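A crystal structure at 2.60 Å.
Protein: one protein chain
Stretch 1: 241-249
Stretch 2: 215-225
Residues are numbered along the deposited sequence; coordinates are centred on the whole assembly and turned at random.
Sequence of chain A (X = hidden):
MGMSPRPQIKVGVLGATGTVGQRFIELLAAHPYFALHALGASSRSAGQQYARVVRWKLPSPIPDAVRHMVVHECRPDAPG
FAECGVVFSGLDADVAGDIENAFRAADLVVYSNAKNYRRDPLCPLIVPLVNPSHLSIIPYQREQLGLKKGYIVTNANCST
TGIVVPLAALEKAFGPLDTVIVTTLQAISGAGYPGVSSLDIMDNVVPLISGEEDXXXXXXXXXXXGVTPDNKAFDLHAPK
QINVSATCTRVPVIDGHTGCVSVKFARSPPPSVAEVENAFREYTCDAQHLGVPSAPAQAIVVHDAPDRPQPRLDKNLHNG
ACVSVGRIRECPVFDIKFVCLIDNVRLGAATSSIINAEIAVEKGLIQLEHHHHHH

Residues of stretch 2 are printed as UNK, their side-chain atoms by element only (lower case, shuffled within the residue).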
# COMPACT_ATOMS: atom_id res chain seq x y z
N GLN A 241 6.05 37.57 -16.76
CA GLN A 241 5.31 36.40 -16.30
C GLN A 241 6.23 35.42 -15.59
O GLN A 241 7.39 35.29 -15.93
CB GLN A 241 4.65 35.67 -17.49
CG GLN A 241 3.52 36.47 -18.09
CD GLN A 241 2.67 35.67 -19.06
OE1 GLN A 241 3.17 35.16 -20.05
NE2 GLN A 241 1.39 35.51 -18.74
N ILE A 242 5.68 34.70 -14.63
CA ILE A 242 6.41 33.63 -13.96
C ILE A 242 6.63 32.47 -14.93
O ILE A 242 5.72 32.03 -15.59
CB ILE A 242 5.63 33.07 -12.73
CG1 ILE A 242 5.29 34.19 -11.74
CG2 ILE A 242 6.45 32.02 -12.02
CD1 ILE A 242 4.31 33.74 -10.67
N ASN A 243 7.83 31.95 -14.98
CA ASN A 243 8.10 30.75 -15.72
C ASN A 243 7.88 29.52 -14.89
O ASN A 243 8.63 29.28 -13.94
CB ASN A 243 9.53 30.75 -16.13
CG ASN A 243 9.67 31.17 -17.55
OD1 ASN A 243 9.66 30.32 -18.47
ND2 ASN A 243 9.75 32.48 -17.75
N VAL A 244 6.90 28.71 -15.27
CA VAL A 244 6.53 27.56 -14.49
C VAL A 244 6.67 26.26 -15.27
O VAL A 244 6.21 26.16 -16.40
CB VAL A 244 5.07 27.67 -13.98
CG1 VAL A 244 4.78 26.56 -12.98
CG2 VAL A 244 4.83 29.01 -13.30
N SER A 245 7.30 25.26 -14.64
CA SER A 245 7.39 23.93 -15.24
C SER A 245 7.04 22.91 -14.19
O SER A 245 7.67 22.85 -13.14
CB SER A 245 8.80 23.69 -15.76
OG SER A 245 8.95 22.45 -16.39
N ALA A 246 6.05 22.08 -14.52
CA ALA A 246 5.55 21.07 -13.61
C ALA A 246 5.62 19.62 -14.15
O ALA A 246 5.50 19.37 -15.35
CB ALA A 246 4.11 21.38 -13.29
N THR A 247 5.78 18.68 -13.23
CA THR A 247 5.55 17.28 -13.50
C THR A 247 4.61 16.82 -12.40
O THR A 247 4.85 17.11 -11.23
CB THR A 247 6.84 16.49 -13.43
OG1 THR A 247 7.85 17.06 -14.26
CG2 THR A 247 6.59 15.10 -13.87
N CYS A 248 3.52 16.14 -12.76
CA CYS A 248 2.49 15.77 -11.79
C CYS A 248 2.35 14.29 -11.77
O CYS A 248 2.19 13.64 -12.82
CB CYS A 248 1.16 16.38 -12.17
SG CYS A 248 1.14 18.18 -11.99
N THR A 249 2.49 13.69 -10.59
CA THR A 249 2.44 12.24 -10.47
C THR A 249 1.37 11.86 -9.50
O THR A 249 0.97 12.65 -8.66
CB THR A 249 3.74 11.65 -9.98
OG1 THR A 249 3.89 11.96 -8.60
CG2 THR A 249 4.89 12.22 -10.73
N UNK A 215 -2.53 22.85 -16.50
CA UNK A 215 -3.28 23.72 -15.61
C UNK A 215 -2.37 24.49 -14.67
O UNK A 215 -2.44 25.69 -14.63
c UNK A 215 -7.66 21.19 -15.15
c UNK A 215 -6.42 21.75 -14.49
c UNK A 215 -5.47 22.41 -15.48
c UNK A 215 -4.24 22.92 -14.76
n UNK A 215 -7.44 19.86 -15.75
N UNK A 216 -1.49 23.81 -13.94
CA UNK A 216 -0.57 24.48 -13.06
C UNK A 216 0.25 25.54 -13.79
O UNK A 216 0.44 26.62 -13.27
c UNK A 216 -0.41 22.68 -11.27
c UNK A 216 0.38 23.50 -12.30
c UNK A 216 1.45 24.24 -11.52
c UNK A 216 0.31 21.43 -10.76
N UNK A 217 0.72 25.22 -14.97
CA UNK A 217 1.63 26.10 -15.73
C UNK A 217 0.97 27.35 -16.24
O UNK A 217 1.53 28.43 -16.19
c UNK A 217 2.29 25.32 -16.89
o UNK A 217 3.56 23.55 -18.61
c UNK A 217 3.33 24.32 -16.38
o UNK A 217 4.78 22.58 -17.09
c UNK A 217 3.93 23.40 -17.44
N UNK A 218 -0.27 27.24 -16.66
CA UNK A 218 -0.98 28.39 -17.17
C UNK A 218 -1.63 29.15 -16.03
O UNK A 218 -1.54 30.39 -15.95
c UNK A 218 -3.62 29.93 -18.63
c UNK A 218 -2.53 29.06 -18.97
c UNK A 218 -4.54 29.96 -17.59
c UNK A 218 -5.57 31.89 -18.63
c UNK A 218 -5.50 30.94 -17.59
n UNK A 218 -2.71 30.63 -20.55
c UNK A 218 -4.69 31.88 -19.66
c UNK A 218 -3.70 30.90 -19.65
c UNK A 218 -1.98 29.54 -20.12
c UNK A 218 -2.05 27.93 -18.17
N UNK A 219 -2.32 28.42 -15.16
CA UNK A 219 -3.22 29.06 -14.18
C UNK A 219 -2.45 29.87 -13.13
O UNK A 219 -2.96 30.86 -12.58
c UNK A 219 -6.01 26.36 -13.89
c UNK A 219 -5.06 27.37 -14.50
o UNK A 219 -6.03 26.19 -12.64
c UNK A 219 -4.12 28.03 -13.52
o UNK A 219 -6.73 25.68 -14.68
N UNK A 220 -1.23 29.44 -12.84
CA UNK A 220 -0.46 30.12 -11.80
C UNK A 220 -0.34 31.61 -12.11
O UNK A 220 -0.43 32.43 -11.18
c UNK A 220 1.82 30.24 -10.75
c UNK A 220 0.91 29.46 -11.65
o UNK A 220 0.72 28.15 -11.12
N UNK A 221 -0.14 31.97 -13.40
CA UNK A 221 0.06 33.38 -13.78
C UNK A 221 -1.22 34.19 -13.76
O UNK A 221 -1.25 35.33 -13.28
o UNK A 221 2.89 34.19 -14.24
c UNK A 221 2.28 33.44 -15.01
c UNK A 221 0.75 33.49 -15.13
n UNK A 221 2.89 32.62 -15.79
N UNK A 222 -2.31 33.56 -14.14
CA UNK A 222 -3.60 34.18 -13.91
C UNK A 222 -3.90 34.45 -12.43
O UNK A 222 -4.26 35.56 -12.04
c UNK A 222 -8.39 34.20 -15.28
n UNK A 222 -9.44 33.65 -16.19
c UNK A 222 -6.05 34.07 -14.45
c UNK A 222 -7.04 33.51 -15.43
c UNK A 222 -4.73 33.32 -14.50
N UNK A 223 -3.72 33.43 -11.60
CA UNK A 223 -4.06 33.52 -10.17
C UNK A 223 -3.16 34.47 -9.38
O UNK A 223 -3.64 35.16 -8.47
c UNK A 223 -4.03 32.11 -9.49
c UNK A 223 -4.91 29.77 -9.87
c UNK A 223 -5.12 31.25 -10.09
c UNK A 223 -4.19 32.18 -7.98
N UNK A 224 -1.87 34.46 -9.65
CA UNK A 224 -0.95 35.33 -8.91
C UNK A 224 -0.83 36.69 -9.56
O UNK A 224 -0.34 37.60 -8.95
c UNK A 224 0.09 33.76 -6.52
c UNK A 224 0.45 33.46 -7.98
c UNK A 224 0.41 34.71 -8.83
c UNK A 224 1.82 32.80 -8.05
N UNK A 225 -1.31 36.83 -10.80
CA UNK A 225 -1.43 38.13 -11.43
C UNK A 225 -2.52 39.00 -10.81
O UNK A 225 -3.07 38.70 -9.72

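Position 215 has five side-chain atoms, four carbons in a row ending in nitrogen. It does not reach stretch 1. The unbranched chain is Lys 215.

Position 216 has four carbons, forked at the first, with one arm two carbons long. The longer arm ends 3.6 Å from Cys 248 SG. This is Ile 216, through CD1. Its CG2 lies 4.3 Å from Ala 246 CB.

Position 217 has three carbons, the third carrying two oxygens. One oxygen is 2.9 Å from Ala 246 N. The carboxylate identifies Glu 217. Its CB points sideways, but the extended chain brings OE2 to the strand, where it accepts a nearly straight hydrogen bond from Ala 246 N.

Position 218 has one carbon, then fused five- and six-membered rings holding eight carbons and one nitrogen. Trp 218 points away from the strand and makes no contact.

Position 219 again has three carbons, the third with two oxygens. It is out of reach of stretch 1. It is Glu 219.

Position 220 has one carbon bearing an oxygen and a carbon. The outer carbon is 4.1 Å from Val 244 CG2. This is Thr 220. Its OG1 donates to Ile 216 O at 2.7 Å, so the hydroxyl is satisfied within the helix while the methyl meets the strand.

Position 221 has two carbons, the second carrying one oxygen and one nitrogen. Both polar atoms face the backbone of Ile 242. This is Asn 221. OD1 accepts from Ile 242 N at 2.9 Å, and ND2 donates to Ile 242 O, also at 2.9 Å.

Position 222 has four carbons in a row ending in nitrogen. Lys 222 points away.

Position 223 has four carbons, forked at the first, with one longer arm. Ile 223 is out of reach.

Position 224 has four carbons, forked at the second. One branch tip is 3.7 Å from Ile 242 CD1. It is Leu 224, and the tip is CD1.

Position 225 has no side-chain atoms. It is Gly 225, the first residue to leave helical phi/psi. An ideal CB would clash with Asn 221 O at 2.7 Å.

The helix runs roughly antiparallel to the strand. Val 244, Ala 246 and Cys 248 point toward it, while the alternate Asn 243, Ser 245 and Thr 247 point away. Apolar contacts pack the two together. Glu 217 and Asn 221, one helical turn apart, add hydrogen bonds to stretch 1 backbone atoms.

Stretch 2, residues 215-225: KIEWETNKILG
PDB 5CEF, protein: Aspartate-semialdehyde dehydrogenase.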